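PDB 4YE5: peptidoglycan synthetase penicillin-binding protein 3 from Bifidobacterium adolescentis, which probably binds penicillin and probably acts as a transpeptidase that cross-links peptidoglycan in the bacterial cell wall. Local coordinates for residues 76-81 against 92-97; 154-159 against 217-222; 187-192 against 202-207; 334-339 against 560-565; 501-506 against 520-525. One frame throughout, in Å; residues are numbered along the deposited sequence.

Contact 1. Residues 76-81 against 92-97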
# COMPACT_ATOMS: atom_id res chain seq x y z
N HIS A 76 51.59 11.98 -2.01
CA HIS A 76 51.37 10.73 -2.70
C HIS A 76 52.63 9.89 -2.59
O HIS A 76 53.74 10.39 -2.79
CB HIS A 76 51.00 11.00 -4.17
CG HIS A 76 49.83 11.91 -4.34
ND1 HIS A 76 49.96 13.27 -4.55
CD2 HIS A 76 48.49 11.66 -4.31
CE1 HIS A 76 48.76 13.81 -4.65
NE2 HIS A 76 47.85 12.86 -4.51
N GLN A 77 52.45 8.62 -2.25
CA GLN A 77 53.58 7.71 -2.15
C GLN A 77 53.16 6.27 -2.43
O GLN A 77 51.99 5.91 -2.30
CB GLN A 77 54.25 7.81 -0.77
CG GLN A 77 53.28 7.68 0.39
CD GLN A 77 53.96 7.83 1.75
OE1 GLN A 77 55.20 7.83 1.84
NE2 GLN A 77 53.17 7.99 2.80
N ILE A 78 54.11 5.46 -2.86
CA ILE A 78 53.88 4.03 -3.03
C ILE A 78 55.03 3.32 -2.33
O ILE A 78 56.20 3.58 -2.64
CB ILE A 78 53.83 3.64 -4.51
CG1 ILE A 78 52.52 4.14 -5.13
CG2 ILE A 78 53.89 2.11 -4.65
CD1 ILE A 78 52.64 4.54 -6.57
N ASN A 79 54.70 2.47 -1.36
CA ASN A 79 55.70 1.78 -0.56
C ASN A 79 56.69 2.75 0.05
O ASN A 79 57.89 2.49 0.09
CB ASN A 79 56.44 0.73 -1.41
CG ASN A 79 55.49 -0.31 -2.02
OD1 ASN A 79 54.49 -0.69 -1.41
ND2 ASN A 79 55.80 -0.74 -3.24
N GLY A 80 56.19 3.90 0.50
CA GLY A 80 57.01 4.88 1.19
C GLY A 80 57.94 5.73 0.34
O GLY A 80 58.84 6.38 0.87
N LYS A 81 57.73 5.73 -0.98
CA LYS A 81 58.59 6.47 -1.91
C LYS A 81 57.72 7.26 -2.89
O LYS A 81 56.56 6.91 -3.11
CB LYS A 81 59.50 5.50 -2.68
CG LYS A 81 60.46 4.68 -1.80
CD LYS A 81 61.62 5.53 -1.26
CE LYS A 81 62.34 4.83 -0.11
NZ LYS A 81 61.44 4.62 1.06
N ALA A 92 47.49 5.79 -12.47
CA ALA A 92 47.36 4.35 -12.67
C ALA A 92 48.16 3.56 -11.63
O ALA A 92 47.67 2.59 -11.08
CB ALA A 92 47.77 3.94 -14.11
N ARG A 93 49.38 4.01 -11.36
CA ARG A 93 50.25 3.36 -10.37
C ARG A 93 49.66 3.39 -8.97
O ARG A 93 49.77 2.42 -8.22
CB ARG A 93 51.62 4.03 -10.34
CG ARG A 93 52.64 3.34 -11.18
CD ARG A 93 53.96 4.06 -11.16
NE ARG A 93 54.83 3.54 -12.21
CZ ARG A 93 56.07 3.94 -12.42
NH1 ARG A 93 56.63 4.88 -11.66
NH2 ARG A 93 56.76 3.39 -13.40
N LEU A 94 49.06 4.52 -8.62
CA LEU A 94 48.43 4.65 -7.32
C LEU A 94 47.22 3.73 -7.22
O LEU A 94 46.98 3.09 -6.19
CB LEU A 94 48.04 6.12 -7.06
CG LEU A 94 49.20 7.08 -6.79
CD1 LEU A 94 48.78 8.53 -6.95
CD2 LEU A 94 49.78 6.84 -5.37
N LEU A 95 46.45 3.65 -8.30
CA LEU A 95 45.18 2.94 -8.29
C LEU A 95 45.34 1.44 -8.40
O LEU A 95 44.54 0.68 -7.85
CB LEU A 95 44.32 3.37 -9.47
CG LEU A 95 43.46 4.61 -9.37
CD1 LEU A 95 42.75 4.82 -10.71
CD2 LEU A 95 42.48 4.41 -8.25
N ALA A 96 46.34 1.01 -9.17
CA ALA A 96 46.48 -0.40 -9.55
C ALA A 96 46.37 -1.41 -8.39
O ALA A 96 45.56 -2.34 -8.46
CB ALA A 96 47.76 -0.62 -10.38
N PRO A 97 47.16 -1.23 -7.31
CA PRO A 97 47.06 -2.20 -6.21
C PRO A 97 45.73 -2.15 -5.46
O PRO A 97 45.31 -3.15 -4.87
CB PRO A 97 48.19 -1.80 -5.27
CG PRO A 97 48.49 -0.38 -5.59
CD PRO A 97 48.24 -0.25 -7.06
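Ile78 and Leu94 carry this contact, in which a loop with a type I' beta turn from Ile78 to Lys81 meets helix 87-99. The turn is closed by two backbone bonds, Ile78 N to Lys81 O and Lys81 N to Ile78 O. Ile78 stands at its first position, with CB directed at the helix.

The contacts across the segments are mainly apolar. With Ile78 CG1 anti to the carbonyl carbon (chi1 -73°), this atom lies 3.9 Å from Leu94 CD2, and the two side chains cross obliquely. Ile78 CD1, one bond further on, comes within 3.9 Å of Arg93 CB. The two methyls of Leu94 face different ways. CD2 packs on Ile78, while CD1 sits 4.1 Å from His76 CD2, the leucine crossing the histidine side chain at about a right angle.

No hydrogen bond joins the two segments. His76 is held from outside them: ND1 pairs with Thr65 N and NE2 with Asn135 O, so both ring nitrogens are satisfied and the ring rotation is fixed. Phe62 meets this ring edge-to-face. The extended Arg93 chain leads away, and its NH1 bonds to Val83 O.

The contact belongs to the dimerisation-domain region and follows the disulfide between Cys67 and Cys75. On the backbone side, Gln77 O is 3.9 Å from Leu94 CD2.

Contact 2. Residues 154-159 against 217-222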
# COMPACT_ATOMS: atom_id res chain seq x y z
N THR A 154 7.70 -12.40 -4.75
CA THR A 154 6.37 -12.00 -5.21
C THR A 154 5.44 -11.45 -4.13
O THR A 154 4.38 -10.89 -4.46
CB THR A 154 5.63 -13.20 -5.87
OG1 THR A 154 5.51 -14.26 -4.91
CG2 THR A 154 6.40 -13.69 -7.10
N LEU A 155 5.80 -11.64 -2.86
CA LEU A 155 4.93 -11.16 -1.77
C LEU A 155 4.61 -9.67 -1.94
O LEU A 155 5.51 -8.86 -2.09
CB LEU A 155 5.57 -11.40 -0.39
CG LEU A 155 4.70 -10.92 0.79
CD1 LEU A 155 3.54 -11.87 1.04
CD2 LEU A 155 5.56 -10.77 2.04
N MSE A 156 3.32 -9.33 -1.95
CA MSE A 156 2.86 -7.95 -2.15
C MSE A 156 3.67 -7.16 -3.22
O MSE A 156 3.97 -5.98 -3.04
CB MSE A 156 2.80 -7.20 -0.80
CG MSE A 156 4.18 -6.95 -0.11
SE MSE A 156 4.03 -5.97 1.61
CE MSE A 156 4.81 -7.35 2.72
N GLY A 157 4.01 -7.82 -4.32
CA GLY A 157 4.95 -7.28 -5.29
C GLY A 157 4.53 -5.94 -5.89
O GLY A 157 5.33 -5.02 -5.98
N SER A 158 3.26 -5.82 -6.27
CA SER A 158 2.83 -4.60 -6.93
C SER A 158 2.52 -3.52 -5.91
O SER A 158 2.51 -2.31 -6.24
CB SER A 158 1.60 -4.86 -7.82
OG SER A 158 0.54 -5.36 -7.03
N LEU A 159 2.27 -3.93 -4.67
CA LEU A 159 2.11 -2.95 -3.59
C LEU A 159 3.45 -2.29 -3.24
O LEU A 159 3.51 -1.11 -2.94
CB LEU A 159 1.50 -3.60 -2.34
CG LEU A 159 1.19 -2.67 -1.16
CD1 LEU A 159 0.23 -1.57 -1.56
CD2 LEU A 159 0.65 -3.46 0.03
N LEU A 217 5.98 -0.52 7.55
CA LEU A 217 4.58 -0.62 7.14
C LEU A 217 3.75 -1.16 8.30
O LEU A 217 4.29 -1.79 9.20
CB LEU A 217 4.43 -1.59 5.94
CG LEU A 217 5.34 -1.32 4.73
CD1 LEU A 217 4.96 -2.29 3.57
CD2 LEU A 217 5.16 0.13 4.33
N THR A 218 2.44 -0.94 8.26
CA THR A 218 1.53 -1.64 9.16
C THR A 218 1.28 -3.09 8.68
O THR A 218 0.77 -3.91 9.44
CB THR A 218 0.18 -0.94 9.24
OG1 THR A 218 -0.39 -0.90 7.93
CG2 THR A 218 0.34 0.51 9.80
N ILE A 219 1.63 -3.37 7.43
CA ILE A 219 1.44 -4.70 6.86
C ILE A 219 2.26 -5.73 7.64
O ILE A 219 3.43 -5.50 7.95
CB ILE A 219 1.91 -4.77 5.38
CG1 ILE A 219 1.13 -3.78 4.51
CG2 ILE A 219 1.81 -6.21 4.83
CD1 ILE A 219 -0.34 -4.19 4.25
N ASP A 220 1.63 -6.86 7.95
CA ASP A 220 2.32 -7.99 8.58
C ASP A 220 2.59 -9.04 7.50
O ASP A 220 1.67 -9.50 6.85
CB ASP A 220 1.43 -8.63 9.65
CG ASP A 220 2.11 -9.78 10.37
OD1 ASP A 220 2.16 -10.89 9.81
OD2 ASP A 220 2.61 -9.56 11.51
N ARG A 221 3.86 -9.41 7.37
CA ARG A 221 4.35 -10.31 6.32
C ARG A 221 3.59 -11.64 6.36
O ARG A 221 3.22 -12.17 5.33
CB ARG A 221 5.85 -10.56 6.54
CG ARG A 221 6.68 -10.94 5.33
CD ARG A 221 8.17 -11.16 5.72
NE ARG A 221 8.28 -12.17 6.75
CZ ARG A 221 8.60 -13.44 6.53
NH1 ARG A 221 8.93 -13.87 5.32
NH2 ARG A 221 8.62 -14.29 7.55
N ASP A 222 3.35 -12.16 7.56
CA ASP A 222 2.64 -13.44 7.71
C ASP A 222 1.16 -13.35 7.36
O ASP A 222 0.61 -14.26 6.72
CB ASP A 222 2.83 -14.01 9.13
CG ASP A 222 4.31 -14.11 9.53
OD1 ASP A 222 5.03 -14.93 8.91
OD2 ASP A 222 4.75 -13.36 10.44
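Arg221 meets Leu155 through its aliphatic stem, and its flat guanidinium is engaged apart from that touch. Leu155 CD2 presses on Arg221 CG at 3.5 Å, and the two side chains cross at about a right angle. The guanidinium plane has Asp222 OD1 well out of it, 3.9 Å from Arg221 NH2. This is a long ion pair of charges only, with no N-H aimed at the oxygen. Arg221 NH1 bonds to Asn152 OD1. The second flat group is the carboxylate of Asp220. Its OD1 accepts a weak bond from Asp222 N, with an N-H to oxygen angle of 120°, and also pairs with Val223 N.

Asp220 is thus the N-cap of helix 221-238, and selenomethionine Met156 holds the same position before the short helix 157-160. The contact brings the starts of these two helices together near the centre of the chain. The backbone N of Met156 bonds to Glu228 OE2, a residue of helix 221-238.

Met156 and Ile219 run past one another in opposing senses. A turn at the last torsion of Met156 (chi3 119°) puts its CE 3.8 Å from Ile219 CG2. Met156 SE touches the same methyl at 3.9 Å and lies 4.3 Å from Leu217 CD1. Leu159 CD2 reaches Ile219 CD1 at 4.4 Å. Leu43 of strand 42-46 packs on both Met156 and Leu217, while Ile173 touches Leu159 and Leu217.

Contact 3. Residues 187-192 against 202-207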
# COMPACT_ATOMS: atom_id res chain seq x y z
N TYR A 187 27.91 16.47 -1.69
CA TYR A 187 28.84 16.74 -2.77
C TYR A 187 30.23 17.16 -2.26
O TYR A 187 30.40 17.46 -1.08
CB TYR A 187 28.27 17.83 -3.68
CG TYR A 187 28.00 19.13 -2.94
CD1 TYR A 187 29.02 20.02 -2.65
CD2 TYR A 187 26.71 19.45 -2.52
CE1 TYR A 187 28.78 21.20 -1.96
CE2 TYR A 187 26.45 20.63 -1.83
CZ TYR A 187 27.49 21.50 -1.56
OH TYR A 187 27.24 22.66 -0.88
N GLN A 188 31.21 17.15 -3.17
CA GLN A 188 32.56 17.67 -2.90
C GLN A 188 32.94 18.53 -4.08
O GLN A 188 32.68 18.18 -5.23
CB GLN A 188 33.58 16.53 -2.79
CG GLN A 188 33.43 15.68 -1.53
CD GLN A 188 34.13 14.33 -1.65
OE1 GLN A 188 34.54 13.94 -2.74
NE2 GLN A 188 34.26 13.62 -0.54
N VAL A 189 33.58 19.66 -3.81
CA VAL A 189 34.05 20.51 -4.88
C VAL A 189 35.57 20.57 -4.84
O VAL A 189 36.15 20.81 -3.79
CB VAL A 189 33.45 21.92 -4.76
CG1 VAL A 189 33.92 22.80 -5.90
CG2 VAL A 189 31.92 21.83 -4.73
N TYR A 190 36.22 20.34 -5.98
CA TYR A 190 37.68 20.31 -6.03
C TYR A 190 38.22 21.41 -6.92
O TYR A 190 37.65 21.66 -7.97
CB TYR A 190 38.15 18.97 -6.59
CG TYR A 190 37.86 17.82 -5.66
CD1 TYR A 190 38.76 17.48 -4.66
CD2 TYR A 190 36.69 17.08 -5.78
CE1 TYR A 190 38.50 16.44 -3.79
CE2 TYR A 190 36.42 16.02 -4.93
CZ TYR A 190 37.33 15.72 -3.93
OH TYR A 190 37.06 14.69 -3.08
N GLN A 191 39.31 22.06 -6.53
CA GLN A 191 39.98 22.95 -7.46
C GLN A 191 40.99 22.12 -8.23
O GLN A 191 42.00 21.71 -7.67
CB GLN A 191 40.68 24.10 -6.74
CG GLN A 191 39.81 24.83 -5.73
CD GLN A 191 38.58 25.48 -6.35
OE1 GLN A 191 37.46 25.31 -5.86
NE2 GLN A 191 38.79 26.25 -7.41
N GLN A 192 40.72 21.86 -9.50
CA GLN A 192 41.64 21.00 -10.26
C GLN A 192 42.55 21.83 -11.14
O GLN A 192 43.58 21.34 -11.61
CB GLN A 192 40.90 19.92 -11.06
CG GLN A 192 40.36 18.74 -10.24
CD GLN A 192 41.43 17.97 -9.42
OE1 GLN A 192 41.09 17.33 -8.41
NE2 GLN A 192 42.71 18.02 -9.84
N THR A 202 42.89 20.45 -4.44
CA THR A 202 42.33 20.85 -3.14
C THR A 202 40.80 20.78 -3.10
O THR A 202 40.12 21.35 -3.95
CB THR A 202 42.75 22.28 -2.78
OG1 THR A 202 44.19 22.38 -2.77
CG2 THR A 202 42.17 22.67 -1.39
N MSE A 203 40.27 20.08 -2.10
CA MSE A 203 38.82 20.08 -1.89
C MSE A 203 38.40 21.34 -1.12
O MSE A 203 38.73 21.48 0.06
CB MSE A 203 38.40 18.82 -1.12
CG MSE A 203 36.89 18.62 -1.12
SE MSE A 203 36.30 17.20 0.09
CE MSE A 203 37.69 15.87 -0.19
N THR A 204 37.69 22.26 -1.76
CA THR A 204 37.39 23.54 -1.11
C THR A 204 36.04 23.59 -0.42
O THR A 204 35.78 24.47 0.41
CB THR A 204 37.47 24.70 -2.07
OG1 THR A 204 36.69 24.39 -3.24
CG2 THR A 204 38.92 24.94 -2.46
N GLU A 205 35.15 22.67 -0.76
CA GLU A 205 33.93 22.54 0.01
C GLU A 205 33.34 21.15 -0.13
O GLU A 205 33.60 20.42 -1.10
CB GLU A 205 32.90 23.62 -0.36
CG GLU A 205 32.50 23.68 -1.81
CD GLU A 205 31.46 24.77 -2.11
OE1 GLU A 205 31.80 25.72 -2.86
OE2 GLU A 205 30.31 24.67 -1.61
N SER A 206 32.58 20.77 0.89
CA SER A 206 31.89 19.51 0.83
C SER A 206 30.64 19.61 1.67
O SER A 206 30.55 20.44 2.58
CB SER A 206 32.77 18.35 1.30
OG SER A 206 32.95 18.38 2.70
N LYS A 207 29.67 18.77 1.33
CA LYS A 207 28.43 18.66 2.07
C LYS A 207 28.13 17.17 2.13
O LYS A 207 28.10 16.52 1.10
CB LYS A 207 27.32 19.41 1.34
CG LYS A 207 25.95 19.32 2.02
CD LYS A 207 24.91 20.04 1.20
CE LYS A 207 23.51 19.88 1.78
NZ LYS A 207 22.52 20.62 0.96
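Tyr187 and Lys207 cross with Lys207 CB over one face of the ring. Lys207 CB is 3.7 Å from the ring centroid, a CH-pi contact offset toward the rim. Lys207 CD lies beside Tyr187 CE2 at 3.4 Å. Glu205 OE2 approaches the same ring at its edge.

Val189 and Glu205 run alongside each other in the same sense, with Val189 CG2 3.5 Å from Glu205 CG. On the other face of the sheet, Tyr190 and selenomethionine Met203 are also side by side. Met203 CG sits over the tyrosine ring, 4.2 Å from its centroid. SE is oblique to the ring, a Met-aromatic contact, and touches Gln188 CG at 3.6 Å. Tyr190 OH donates to Gln188 OE1 at 2.7 Å, from above the amide plane.

Gln191 and Thr204 cross at about a right angle. Thr204 OG1 donates to a lone pair of Gln191 OE1, in the amide plane, at 2.9 Å.

Val189 bonds through N to Glu205 O and through O to Thr204 N. The register shifts by one residue after Val189. This is a beta bulge in an antiparallel hairpin, whose strand 186-191 also pairs with strand 23-28 in a three-stranded sheet.

Contact 4. Residues 334-339 against 560-565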
# COMPACT_ATOMS: atom_id res chain seq x y z
N THR A 334 -38.59 -7.33 10.18
CA THR A 334 -38.22 -6.10 10.86
C THR A 334 -37.19 -5.36 10.03
O THR A 334 -36.74 -5.86 9.00
CB THR A 334 -37.60 -6.38 12.22
OG1 THR A 334 -36.40 -7.14 12.03
CG2 THR A 334 -38.61 -7.13 13.13
N LEU A 335 -36.80 -4.16 10.47
CA LEU A 335 -35.78 -3.42 9.74
C LEU A 335 -34.47 -4.22 9.70
O LEU A 335 -33.81 -4.28 8.67
CB LEU A 335 -35.53 -2.05 10.36
CG LEU A 335 -34.65 -1.11 9.53
CD1 LEU A 335 -35.32 -0.80 8.20
CD2 LEU A 335 -34.34 0.16 10.30
N ALA A 336 -34.13 -4.86 10.82
CA ALA A 336 -32.96 -5.74 10.86
C ALA A 336 -33.09 -6.87 9.82
O ALA A 336 -32.11 -7.21 9.14
CB ALA A 336 -32.77 -6.31 12.27
N GLY A 337 -34.28 -7.43 9.69
CA GLY A 337 -34.52 -8.49 8.71
C GLY A 337 -34.39 -8.03 7.26
O GLY A 337 -33.97 -8.80 6.39
N ILE A 338 -34.77 -6.79 6.98
CA ILE A 338 -34.57 -6.23 5.64
C ILE A 338 -33.07 -6.24 5.27
O ILE A 338 -32.70 -6.54 4.12
CB ILE A 338 -35.18 -4.80 5.53
CG1 ILE A 338 -36.71 -4.91 5.39
CG2 ILE A 338 -34.58 -4.03 4.34
CD1 ILE A 338 -37.49 -3.65 5.76
N LEU A 339 -32.22 -5.94 6.25
CA LEU A 339 -30.78 -6.01 6.06
C LEU A 339 -30.35 -7.47 5.83
O LEU A 339 -29.66 -7.79 4.86
CB LEU A 339 -30.02 -5.47 7.29
CG LEU A 339 -28.49 -5.49 7.10
CD1 LEU A 339 -28.04 -4.50 5.98
CD2 LEU A 339 -27.67 -5.28 8.40
N ASP A 560 -28.50 -11.41 22.84
CA ASP A 560 -29.29 -10.20 22.66
C ASP A 560 -29.75 -9.95 21.21
O ASP A 560 -29.88 -8.80 20.80
CB ASP A 560 -28.52 -8.98 23.19
CG ASP A 560 -27.21 -8.73 22.43
OD1 ASP A 560 -26.79 -9.60 21.62
OD2 ASP A 560 -26.59 -7.67 22.67
N ALA A 561 -29.99 -11.02 20.46
CA ALA A 561 -30.30 -10.86 19.03
C ALA A 561 -31.53 -9.99 18.83
O ALA A 561 -32.54 -10.19 19.48
CB ALA A 561 -30.51 -12.23 18.37
N ILE A 562 -31.44 -9.01 17.94
CA ILE A 562 -32.61 -8.22 17.61
C ILE A 562 -33.40 -9.02 16.58
O ILE A 562 -32.82 -9.53 15.63
CB ILE A 562 -32.22 -6.82 17.08
CG1 ILE A 562 -31.55 -6.01 18.20
CG2 ILE A 562 -33.43 -6.07 16.54
CD1 ILE A 562 -30.75 -4.82 17.71
N PRO A 563 -34.71 -9.20 16.80
CA PRO A 563 -35.53 -10.02 15.89
C PRO A 563 -35.49 -9.55 14.44
O PRO A 563 -35.50 -8.35 14.16
CB PRO A 563 -36.96 -9.90 16.47
CG PRO A 563 -36.89 -8.77 17.48
CD PRO A 563 -35.48 -8.74 17.97
N VAL A 564 -35.43 -10.52 13.53
CA VAL A 564 -35.37 -10.22 12.10
C VAL A 564 -36.74 -10.38 11.43
O VAL A 564 -36.95 -9.99 10.28
CB VAL A 564 -34.35 -11.14 11.39
CG1 VAL A 564 -32.93 -10.62 11.62
CG2 VAL A 564 -34.49 -12.60 11.90
N ASN A 565 -37.67 -10.98 12.16
CA ASN A 565 -39.05 -11.06 11.66
C ASN A 565 -40.06 -10.83 12.77
O ASN A 565 -39.68 -10.63 13.92
CB ASN A 565 -39.30 -12.39 10.95
CG ASN A 565 -38.78 -13.58 11.73
OD1 ASN A 565 -39.04 -13.70 12.93
ND2 ASN A 565 -38.03 -14.45 11.06
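Thr334 and Pro563 share the shortest bond of this contact, with Thr334 OG1 donating to Pro563 O at 2.6 Å. The donor is tilted 21° from the carbonyl plane. Thr334 N donates to the next carbonyl, Val564 O, at 3.1 Å, and stands well above that carbonyl's plane. Val564 O is also met by Gly337 CA at 3.3 Å, a CA-H...O contact. Gly337 has no side chain, and this lets the carbonyl come so close to the helix.

The Thr334 hydroxyl has a second task. OG1 lies between the backbone N and the carbonyl carbon (chi1 62°) and accepts from Gly337 N at 3.2 Å. Thr334 is therefore the N-cap of helix 335-340, and one oxygen both caps the helix and holds the C-terminal tail. The tail has no regular structure here and lies against the helix start.

Apolar atoms pack beside these bonds. Ala336 CB lies 4.3 Å from Ile562 CG2 and 4.4 Å from Val564 CG1.

Further out, the tail is fixed by Asn463 of helix 455-470, whose side chain bonds to Asp560 O and Ile562 N. Val564 touches Ser467 of the same helix. At the far end of the segment, Leu339 O accepts from Lys486 NZ and the Leu339 side chain packs on Lys290. Ser287, Lys290 and Lys486 are consistent with the SxxK and KSG motifs of penicillin-binding proteins.

Contact 5. Residues 501-506 against 520-525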
# COMPACT_ATOMS: atom_id res chain seq x y z
N SER A 501 -20.80 -9.80 -16.35
CA SER A 501 -19.89 -10.17 -15.27
C SER A 501 -20.38 -9.56 -13.97
O SER A 501 -21.01 -8.50 -13.97
CB SER A 501 -18.46 -9.72 -15.55
OG SER A 501 -17.83 -10.54 -16.52
N ILE A 502 -20.08 -10.23 -12.86
CA ILE A 502 -20.42 -9.70 -11.55
C ILE A 502 -19.24 -9.85 -10.60
O ILE A 502 -18.31 -10.61 -10.87
CB ILE A 502 -21.63 -10.47 -10.94
CG1 ILE A 502 -21.23 -11.91 -10.63
CG2 ILE A 502 -22.86 -10.44 -11.89
CD1 ILE A 502 -21.75 -12.41 -9.29
N ILE A 503 -19.26 -9.09 -9.51
CA ILE A 503 -18.38 -9.36 -8.40
C ILE A 503 -19.24 -9.93 -7.28
O ILE A 503 -20.44 -9.62 -7.20
CB ILE A 503 -17.68 -8.10 -7.88
CG1 ILE A 503 -18.69 -6.98 -7.71
CG2 ILE A 503 -16.58 -7.67 -8.87
CD1 ILE A 503 -18.38 -6.04 -6.62
N SER A 504 -18.62 -10.77 -6.46
CA SER A 504 -19.15 -11.20 -5.17
C SER A 504 -18.32 -10.48 -4.10
O SER A 504 -17.10 -10.61 -4.09
CB SER A 504 -18.93 -12.71 -5.03
OG SER A 504 -19.17 -13.20 -3.71
N ASP A 505 -18.97 -9.72 -3.22
CA ASP A 505 -18.24 -9.06 -2.14
C ASP A 505 -18.78 -9.47 -0.79
O ASP A 505 -19.93 -9.92 -0.67
CB ASP A 505 -18.13 -7.52 -2.30
CG ASP A 505 -19.48 -6.79 -2.32
OD1 ASP A 505 -20.53 -7.45 -2.29
OD2 ASP A 505 -19.49 -5.53 -2.40
N TYR A 506 -17.94 -9.34 0.23
CA TYR A 506 -18.31 -9.84 1.54
C TYR A 506 -17.38 -9.17 2.51
O TYR A 506 -16.18 -9.12 2.28
CB TYR A 506 -18.12 -11.37 1.59
CG TYR A 506 -18.95 -12.09 2.67
CD1 TYR A 506 -18.51 -12.15 4.00
CD2 TYR A 506 -20.15 -12.72 2.34
CE1 TYR A 506 -19.28 -12.84 4.99
CE2 TYR A 506 -20.92 -13.39 3.32
CZ TYR A 506 -20.47 -13.45 4.64
OH TYR A 506 -21.24 -14.13 5.60
N THR A 520 -12.35 -7.91 4.25
CA THR A 520 -13.23 -7.77 3.11
C THR A 520 -12.64 -8.52 1.93
O THR A 520 -11.44 -8.45 1.68
CB THR A 520 -13.40 -6.29 2.74
OG1 THR A 520 -13.94 -5.58 3.86
CG2 THR A 520 -14.35 -6.14 1.55
N VAL A 521 -13.48 -9.24 1.19
CA VAL A 521 -13.05 -9.98 0.01
C VAL A 521 -13.96 -9.62 -1.17
O VAL A 521 -15.18 -9.51 -1.00
CB VAL A 521 -13.08 -11.51 0.25
CG1 VAL A 521 -12.87 -12.29 -1.09
CG2 VAL A 521 -11.99 -11.90 1.25
N VAL A 522 -13.37 -9.41 -2.34
CA VAL A 522 -14.12 -9.18 -3.57
C VAL A 522 -13.59 -10.11 -4.65
O VAL A 522 -12.39 -10.12 -4.91
CB VAL A 522 -13.97 -7.71 -4.06
CG1 VAL A 522 -14.85 -7.47 -5.27
CG2 VAL A 522 -14.31 -6.73 -2.91
N LEU A 523 -14.47 -10.90 -5.27
CA LEU A 523 -14.09 -11.83 -6.34
C LEU A 523 -14.89 -11.52 -7.58
O LEU A 523 -16.10 -11.29 -7.50
CB LEU A 523 -14.39 -13.29 -5.93
CG LEU A 523 -13.85 -13.74 -4.57
CD1 LEU A 523 -14.37 -15.16 -4.27
CD2 LEU A 523 -12.31 -13.73 -4.55
N LYS A 524 -14.23 -11.54 -8.73
CA LYS A 524 -14.92 -11.32 -10.00
C LYS A 524 -15.26 -12.64 -10.67
O LYS A 524 -14.39 -13.48 -10.85
CB LYS A 524 -14.10 -10.45 -10.96
CG LYS A 524 -14.85 -10.17 -12.30
CD LYS A 524 -14.11 -9.13 -13.17
CE LYS A 524 -14.81 -9.02 -14.54
NZ LYS A 524 -14.39 -7.79 -15.31
N ASP A 525 -16.53 -12.80 -11.01
CA ASP A 525 -17.03 -14.00 -11.67
C ASP A 525 -16.59 -15.33 -11.02
O ASP A 525 -16.07 -16.21 -11.71
CB ASP A 525 -16.60 -13.97 -13.14
CG ASP A 525 -17.34 -12.90 -13.94
OD1 ASP A 525 -18.51 -12.60 -13.61
OD2 ASP A 525 -16.76 -12.37 -14.92
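Strands 501-506 and 520-524 run antiparallel at 163°, their axes 4.5 Å apart at closest approach, with Ser504-Leu523 and Tyr506-Val521 as hydrogen-bonded pairs, although the bond from Tyr506 N to Val521 O is weak.

Asp525 closes the end of the pairing with its carboxylate. OD2 takes Ser501 OG at 2.7 Å on its syn lone pair, and OD1 takes Ile502 N at 2.9 Å, 33° out of the carboxylate plane. Its backbone N bonds to Ile502 O. Two strand residues thus hold the carboxylate by both oxygens. Ser501 OG also pairs with Ala495 N.

The two strands form a hairpin in the five-stranded antiparallel sheet of the transpeptidase domain, between strands 242-249 and 484-492. On one face Val522 bridges two neighbours. Its CG1 meets Ile503 CB at 3.9 Å, the side chains crossing at a slant, and its CG2 meets Asp505 CB at 3.9 Å. Trp242 and Phe283 pack on both Ile503 and Val522. On the other face, Tyr506 and Val521 pack against Ala535 and Thr539 of helix 535-549. The extended Lys524 passes Ser501 CB with CE, and its NZ bonds to Ala493 O.

Overall arrangement
From the N terminus, contact 1 closes a short loop at one tip of the elongated chain, joining a turn to the helix that follows it. Contact 2 closes a longer loop near the chain's centre and joins the starts of helices 157-160 and 221-238. Contact 3, the hairpin, lies wholly within that loop, yet in space it sits toward contact 1, with centres about 23 Å apart. Contacts 4 and 5 lie further along the chain. Contact 4 brings the C-terminal tail back across 220 residues to the start of helix 335-340. Contact 5 falls within this long loop and pairs two strands of the transpeptidase domain sheet. No two loops cross. Contacts 1 and 4 have centres about 88 Å apart.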